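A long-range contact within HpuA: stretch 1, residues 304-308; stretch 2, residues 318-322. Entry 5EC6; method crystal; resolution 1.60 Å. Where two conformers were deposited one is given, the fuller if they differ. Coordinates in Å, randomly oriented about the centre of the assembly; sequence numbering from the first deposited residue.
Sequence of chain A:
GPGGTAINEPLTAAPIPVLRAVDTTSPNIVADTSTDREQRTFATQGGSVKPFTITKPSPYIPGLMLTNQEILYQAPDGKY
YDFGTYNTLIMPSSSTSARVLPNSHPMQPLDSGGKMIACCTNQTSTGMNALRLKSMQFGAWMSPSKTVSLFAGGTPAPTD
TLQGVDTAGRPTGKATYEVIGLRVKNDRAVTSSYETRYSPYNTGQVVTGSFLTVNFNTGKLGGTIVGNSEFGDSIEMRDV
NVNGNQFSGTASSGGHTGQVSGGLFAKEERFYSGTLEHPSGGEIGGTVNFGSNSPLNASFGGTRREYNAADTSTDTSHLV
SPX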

# COMPACT_ATOMS: atom_id res chain seq x y z
N ARG A 304 9.31 0.23 5.19
CA ARG A 304 10.70 -0.18 5.29
C ARG A 304 11.10 -0.31 6.76
O ARG A 304 11.14 0.68 7.49
CB ARG A 304 11.59 0.86 4.60
CG ARG A 304 13.05 0.44 4.44
CD ARG A 304 13.76 1.28 3.41
NE ARG A 304 13.72 2.69 3.82
CZ ARG A 304 13.97 3.70 2.99
NH1 ARG A 304 14.33 3.49 1.77
NH2 ARG A 304 13.90 4.94 3.47
N ARG A 305 11.42 -1.51 7.18
CA ARG A 305 11.80 -1.77 8.57
C ARG A 305 13.29 -1.49 8.77
O ARG A 305 13.71 -1.04 9.84
CB ARG A 305 11.44 -3.22 8.92
CG ARG A 305 11.70 -3.63 10.35
CD ARG A 305 11.45 -5.12 10.59
NE ARG A 305 11.54 -5.41 12.03
CZ ARG A 305 12.68 -5.55 12.71
NH1 ARG A 305 13.86 -5.47 12.10
NH2 ARG A 305 12.65 -5.76 14.03
N GLU A 306 14.10 -1.75 7.75
CA GLU A 306 15.55 -1.68 7.89
C GLU A 306 16.13 -1.54 6.50
O GLU A 306 15.61 -2.13 5.52
CB GLU A 306 16.09 -2.91 8.57
CG GLU A 306 17.57 -2.85 8.85
CD GLU A 306 18.11 -4.01 9.66
OE1 GLU A 306 17.34 -4.87 10.17
OE2 GLU A 306 19.37 -4.05 9.82
N TYR A 307 17.23 -0.82 6.42
CA TYR A 307 17.98 -0.81 5.16
C TYR A 307 19.44 -0.60 5.42
O TYR A 307 19.85 -0.07 6.48
CB TYR A 307 17.44 0.27 4.19
CG TYR A 307 17.70 1.69 4.63
CD1 TYR A 307 16.80 2.34 5.50
CD2 TYR A 307 18.83 2.36 4.24
CE1 TYR A 307 17.04 3.65 5.93
CE2 TYR A 307 19.07 3.64 4.66
CZ TYR A 307 18.19 4.29 5.49
OH TYR A 307 18.44 5.59 5.90
N ASN A 308 20.26 -1.09 4.48
CA ASN A 308 21.70 -0.93 4.55
C ASN A 308 22.24 -0.82 3.14
O ASN A 308 22.31 -1.81 2.41
CB ASN A 308 22.34 -2.13 5.26
CG ASN A 308 23.84 -1.98 5.39
OD1 ASN A 308 24.39 -0.95 5.05
ND2 ASN A 308 24.48 -3.01 5.89
N HIS A 318 16.35 -11.70 4.71
CA HIS A 318 15.91 -10.51 5.37
C HIS A 318 17.00 -9.91 6.27
O HIS A 318 17.85 -10.62 6.85
CB HIS A 318 14.68 -10.76 6.20
CG HIS A 318 13.52 -11.30 5.41
ND1 HIS A 318 13.04 -10.66 4.29
CD2 HIS A 318 12.73 -12.37 5.62
CE1 HIS A 318 11.98 -11.31 3.85
NE2 HIS A 318 11.80 -12.38 4.63
N LEU A 319 16.97 -8.58 6.36
CA LEU A 319 17.70 -7.89 7.42
C LEU A 319 16.97 -8.07 8.74
O LEU A 319 15.74 -7.94 8.78
CB LEU A 319 17.84 -6.40 7.07
CG LEU A 319 18.50 -6.11 5.73
CD1 LEU A 319 18.60 -4.62 5.43
CD2 LEU A 319 19.89 -6.74 5.70
N VAL A 320 17.72 -8.33 9.82
CA VAL A 320 17.11 -8.76 11.10
C VAL A 320 17.73 -8.02 12.32
O VAL A 320 17.80 -8.61 13.40
CB VAL A 320 17.24 -10.29 11.31
CG1 VAL A 320 16.39 -11.08 10.31
CG2 VAL A 320 18.70 -10.73 11.22
N SER A 321 18.16 -6.79 12.16
CA SER A 321 18.62 -6.01 13.35
C SER A 321 17.51 -5.86 14.38
O SER A 321 16.33 -5.84 14.06
CB SER A 321 19.11 -4.63 12.94
OG SER A 321 20.21 -4.77 12.07
N PRO A 322 17.89 -5.79 15.67
CA PRO A 322 16.86 -5.80 16.71
C PRO A 322 16.04 -4.51 16.72
O PRO A 322 14.81 -4.50 16.53
CB PRO A 322 17.64 -5.99 18.01
CG PRO A 322 19.08 -5.72 17.68
CD PRO A 322 19.26 -5.96 16.21
O HOH W 1 14.67 -5.73 9.70

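A carboxylate reaching from a strand can organise a stretch of chain that has no regular structure of its own, and the contact in HpuA illustrates this well. Glu306, extended with chi1 and chi2 both t, engages Ser321 through both of its oxygens. The hydroxyl OG of Ser321 donates to Glu306 OE2 at 2.5 Å, a very short hydrogen bond, while the backbone N of Ser321 donates to Glu306 OE1 at 2.9 Å. Serine suits this place because its short side chain, in the m rotamer, sets the hydroxyl on the same carboxylate that receives its amide.

Arg305 adds a second anchor. Its long side chain, t through chi3, brings NH1 to 3.2 Å from the carbonyl O of Ser321, a nearly linear hydrogen bond (170°) approaching the guanidinium edge, near its plane. A water ties the two systems together: it accepts from Arg305 NH1 (2.5 Å) and donates to Glu306 OE1 (2.8 Å) and to Leu319 O (2.6 Å).

Packing completes the contact, which buries 303 Å² in all. Leu319 points toward the strand, its CB 3.5 Å from Glu306 OE1 and its CD1 3.9 Å from Tyr307 CA, so an aliphatic branch covers strand backbone. Glu306 and Leu319 each contribute 85 Å², whereas Tyr307 and Val320 point away and contribute little.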